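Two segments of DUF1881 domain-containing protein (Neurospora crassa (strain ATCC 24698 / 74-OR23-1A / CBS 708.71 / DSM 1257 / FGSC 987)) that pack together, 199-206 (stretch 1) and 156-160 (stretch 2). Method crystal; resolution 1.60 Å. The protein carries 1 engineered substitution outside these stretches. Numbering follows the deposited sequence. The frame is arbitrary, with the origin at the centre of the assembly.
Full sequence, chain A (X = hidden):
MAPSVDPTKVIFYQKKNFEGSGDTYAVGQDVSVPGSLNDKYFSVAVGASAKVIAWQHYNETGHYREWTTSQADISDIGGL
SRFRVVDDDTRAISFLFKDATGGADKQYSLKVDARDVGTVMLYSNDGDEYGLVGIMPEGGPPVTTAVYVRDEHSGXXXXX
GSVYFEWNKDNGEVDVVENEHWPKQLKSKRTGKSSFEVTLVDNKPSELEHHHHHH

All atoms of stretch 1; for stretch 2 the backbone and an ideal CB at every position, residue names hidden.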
ATOM      1  N   THR A 199       5.661  10.134 -11.251  1.00 21.06           N
ATOM      2  CA  THR A 199       5.724  10.214 -12.701  1.00 20.66           C
ATOM      3  C   THR A 199       7.167  10.303 -13.196  1.00 19.15           C
ATOM      4  O   THR A 199       7.961  11.108 -12.692  1.00 19.24           O
ATOM      5  CB  THR A 199       4.938  11.424 -13.232  1.00 22.72           C
ATOM      6  OG1 THR A 199       3.558  11.302 -12.859  1.00 23.35           O
ATOM      7  CG2 THR A 199       5.038  11.499 -14.746  1.00 24.12           C
ATOM      8  N   LEU A 200       7.505   9.458 -14.170  1.00 18.49           N
ATOM      9  CA  LEU A 200       8.785   9.566 -14.871  1.00 20.01           C
ATOM     10  C   LEU A 200       8.725  10.736 -15.850  1.00 24.07           C
ATOM     11  O   LEU A 200       7.999  10.686 -16.832  1.00 24.02           O
ATOM     12  CB  LEU A 200       9.125   8.264 -15.612  1.00 18.72           C
ATOM     13  CG  LEU A 200      10.506   8.237 -16.271  1.00 20.01           C
ATOM     14  CD1 LEU A 200      11.612   8.157 -15.222  1.00 24.16           C
ATOM     15  CD2 LEU A 200      10.627   7.088 -17.249  1.00 23.55           C
ATOM     16  N   VAL A 201       9.471  11.797 -15.570  1.00 21.16           N
ATOM     17  CA  VAL A 201       9.397  12.995 -16.405  1.00 28.32           C
ATOM     18  C   VAL A 201      10.601  13.095 -17.349  1.00 27.61           C
ATOM     19  O   VAL A 201      10.604  13.886 -18.290  1.00 31.12           O
ATOM     20  CB  VAL A 201       9.294  14.276 -15.547  1.00 31.96           C
ATOM     21  CG1 VAL A 201       7.927  14.341 -14.847  1.00 32.77           C
ATOM     22  CG2 VAL A 201      10.420  14.333 -14.532  1.00 34.46           C
ATOM     23  N   ASP A 202      11.608  12.268 -17.103  1.00 25.11           N
ATOM     24  CA  ASP A 202      12.819  12.262 -17.919  1.00 28.77           C
ATOM     25  C   ASP A 202      13.381  10.847 -17.959  1.00 26.00           C
ATOM     26  O   ASP A 202      13.568  10.234 -16.915  1.00 27.99           O
ATOM     27  CB  ASP A 202      13.841  13.249 -17.346  1.00 30.35           C
ATOM     28  CG  ASP A 202      15.173  13.208 -18.068  1.00 39.98           C
ATOM     29  OD1 ASP A 202      15.217  12.764 -19.236  1.00 39.03           O
ATOM     30  OD2 ASP A 202      16.183  13.631 -17.462  1.00 44.96           O
ATOM     31  N   ASN A 203      13.630  10.313 -19.150  1.00 27.06           N
ATOM     32  CA  ASN A 203      14.095   8.932 -19.234  1.00 26.39           C
ATOM     33  C   ASN A 203      15.585   8.827 -19.539  1.00 24.30           C
ATOM     34  O   ASN A 203      16.090   7.749 -19.835  1.00 25.91           O
ATOM     35  CB  ASN A 203      13.276   8.148 -20.268  1.00 27.78           C
ATOM     36  CG  ASN A 203      13.332   8.758 -21.656  1.00 28.88           C
ATOM     37  OD1 ASN A 203      13.757   9.895 -21.833  1.00 33.10           O
ATOM     38  ND2 ASN A 203      12.879   8.001 -22.648  1.00 31.00           N
ATOM     39  N   LYS A 204      16.286   9.948 -19.431  1.00 24.27           N
ATOM     40  CA  LYS A 204      17.745   9.946 -19.510  1.00 25.15           C
ATOM     41  C   LYS A 204      18.362   9.466 -18.192  1.00 27.02           C
ATOM     42  O   LYS A 204      18.106  10.039 -17.138  1.00 28.93           O
ATOM     43  CB  LYS A 204      18.263  11.346 -19.856  1.00 27.98           C
ATOM     44  CG  LYS A 204      19.760  11.403 -20.127  1.00 30.34           C
ATOM     45  CD  LYS A 204      20.237  12.845 -20.281  1.00 38.84           C
ATOM     46  CE  LYS A 204      21.598  12.915 -20.955  1.00 47.33           C
ATOM     47  NZ  LYS A 204      22.630  12.146 -20.207  1.00 53.05           N
ATOM     48  N   PRO A 205      19.181   8.408 -18.250  1.00 27.87           N
ATOM     49  CA  PRO A 205      19.818   7.848 -17.060  1.00 30.92           C
ATOM     50  C   PRO A 205      20.699   8.856 -16.354  1.00 34.68           C
ATOM     51  O   PRO A 205      21.227   9.779 -16.981  1.00 32.71           O
ATOM     52  CB  PRO A 205      20.661   6.694 -17.619  1.00 28.52           C
ATOM     53  CG  PRO A 205      19.975   6.317 -18.848  1.00 32.35           C
ATOM     54  CD  PRO A 205      19.494   7.612 -19.441  1.00 32.79           C
ATOM     55  N   SER A 206      20.843   8.661 -15.050  1.00 33.49           N
ATOM     56  CA  SER A 206      21.699   9.497 -14.228  1.00 38.32           C
ATOM     57  C   SER A 206      23.121   9.542 -14.788  1.00 46.11           C
ATOM     58  O   SER A 206      23.734   8.506 -15.059  1.00 47.11           O
ATOM     59  CB  SER A 206      21.691   8.975 -12.790  1.00 33.13           C
ATOM     60  OG  SER A 206      20.358   8.729 -12.358  1.00 34.07           O
ATOM     61  N   UNK A 156      18.023  -1.356 -18.908  1.00 30.00           N
ATOM     62  CA  UNK A 156      18.859  -0.281 -18.383  1.00 32.09           C
ATOM     63  C   UNK A 156      18.213   0.479 -17.230  1.00 32.87           C
ATOM     64  O   UNK A 156      17.052   0.884 -17.316  1.00 26.75           O
ATOM     65  CB  UNK A 156      19.201   0.699 -19.507  1.00 32.09           C
ATOM     66  N   UNK A 157      18.973   0.687 -16.160  1.00 27.21           N
ATOM     67  CA  UNK A 157      18.476   1.470 -15.037  1.00 22.72           C
ATOM     68  C   UNK A 157      18.536   2.961 -15.328  1.00 29.31           C
ATOM     69  O   UNK A 157      19.572   3.499 -15.717  1.00 35.78           O
ATOM     70  CB  UNK A 157      19.276   1.151 -13.772  1.00 22.72           C
ATOM     71  N   UNK A 158      17.398   3.618 -15.148  1.00 25.50           N
ATOM     72  CA  UNK A 158      17.316   5.050 -15.342  1.00 23.26           C
ATOM     73  C   UNK A 158      17.855   5.711 -14.103  1.00 28.80           C
ATOM     74  O   UNK A 158      18.633   6.666 -14.176  1.00 29.35           O
ATOM     75  CB  UNK A 158      15.885   5.503 -15.638  1.00 23.26           C
ATOM     76  N   UNK A 159      17.437   5.201 -12.953  1.00 28.26           N
ATOM     77  CA  UNK A 159      17.875   5.845 -11.717  1.00 24.73           C
ATOM     78  C   UNK A 159      17.776   4.921 -10.538  1.00 24.42           C
ATOM     79  O   UNK A 159      16.941   4.039 -10.505  1.00 23.99           O
ATOM     80  CB  UNK A 159      17.053   7.107 -11.448  1.00 24.73           C
ATOM     81  N   UNK A 160      18.631   5.142  -9.557  1.00 21.63           N
ATOM     82  CA  UNK A 160      18.602   4.378  -8.332  1.00 20.35           C
ATOM     83  C   UNK A 160      18.697   5.384  -7.207  1.00 20.99           C
ATOM     84  O   UNK A 160      19.444   6.348  -7.303  1.00 29.12           O
ATOM     85  CB  UNK A 160      19.724   3.340  -8.271  1.00 20.35           C
TER

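Stretch 1 leaves its strand after Leu200 and turns through a loop. The chain then runs past stretch 2, coming nearest at position 158.

At position 156 the CA-to-CB bond points toward stretch 1, yet no atom of that stretch lies within 5.5 Å of the ideal CB. Phi and psi of -76° and 133° are extended, and the open space would admit polar, charged or aliphatic side chains alike. The residue is Val156, in the t rotamer, whose methyls stay at the margin of the contact.

Position 157 directs its CB sideways, again with nothing of stretch 1 close by, so almost any side chain would fit, a large one included. It is Tyr157, with chi1 at -80° and the end of its ring leading away from stretch 1. Its contribution comes from the backbone, where its O lies 3.9 Å from CB of Pro205.

Position 158 is the centre of the contact. Its carbonyl O accepts a hydrogen bond from N of Ser206 (3.1 Å, 156° at the hydrogen) and a CA-H...O contact from CA of Pro205 (3.3 Å), interactions open to any residue type. The ideal CB, although directed sideways, is 4.8 Å from O of Asn203, 4.8 Å from CA of Pro205 and 5.0 Å from CD1 of Leu200. These distances leave room for a medium-sized side chain, and the leucine methyls favour an apolar one; valine, leucine, isoleucine or methionine would all be reasonable. The residue is Ile158, in the m,t conformation. Its end comes nearer to stretch 1: CD1 packs 3.7 Å from CD2 of Leu200 and 4.0 Å from CA of Asn203, while CG2 lies 4.1 Å from the carbonyl O atoms of both Asp202 and Lys204. With 119 Å² covered, it dominates its side of the contact.

At position 159 the ideal CB is 3.8 Å from OG of Ser206. A small side chain, such as alanine or serine, would suit this proximity. The deposited Ala159 ends at its CB, which keeps the 3.8 Å separation from OG of Ser206 as a simple van der Waals contact.

Position 160 points sideways beyond the reach of stretch 1, and its extended backbone (-133°/136°) suits beta-branched residues among many others. It is Val160. Its backbone N donates to water 1 (3.1 Å from N to the water O), which is also hydrogen-bonded to OG of Ser206 (2.7 Å from the water O), so a single solvent molecule links the two stretches here.

Stretch 2, residues 156-160: VYIAV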
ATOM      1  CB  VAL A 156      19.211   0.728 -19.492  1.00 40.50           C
ATOM      2  CG1 VAL A 156      20.178   1.784 -18.969  1.00 44.88           C
ATOM      3  CG2 VAL A 156      19.802   0.010 -20.699  1.00 45.56           C
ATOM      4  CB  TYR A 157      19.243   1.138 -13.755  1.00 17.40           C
ATOM      5  CG  TYR A 157      18.736  -0.130 -13.128  1.00 21.83           C
ATOM      6  CD1 TYR A 157      17.594  -0.116 -12.341  1.00 22.22           C
ATOM      7  CD2 TYR A 157      19.361  -1.353 -13.369  1.00 23.03           C
ATOM      8  CE1 TYR A 157      17.099  -1.270 -11.783  1.00 22.06           C
ATOM      9  CE2 TYR A 157      18.877  -2.517 -12.810  1.00 31.74           C
ATOM     10  CZ  TYR A 157      17.738  -2.471 -12.024  1.00 26.95           C
ATOM     11  OH  TYR A 157      17.232  -3.618 -11.459  1.00 31.13           O
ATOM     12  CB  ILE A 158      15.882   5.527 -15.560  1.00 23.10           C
ATOM     13  CG1 ILE A 158      15.298   4.948 -16.841  1.00 31.48           C
ATOM     14  CG2 ILE A 158      15.814   7.059 -15.581  1.00 30.28           C
ATOM     15  CD1 ILE A 158      13.951   5.532 -17.159  1.00 42.26           C
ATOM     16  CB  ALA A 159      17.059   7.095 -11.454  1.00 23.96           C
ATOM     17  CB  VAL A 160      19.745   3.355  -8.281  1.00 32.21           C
ATOM     18  CG1 VAL A 160      19.879   2.756  -6.900  1.00 40.57           C
ATOM     19  CG2 VAL A 160      19.509   2.274  -9.327  1.00 33.14           C
TER
HETATM   20  O   HOH W   1      20.731   7.316 -10.126  1.00 33.64           O
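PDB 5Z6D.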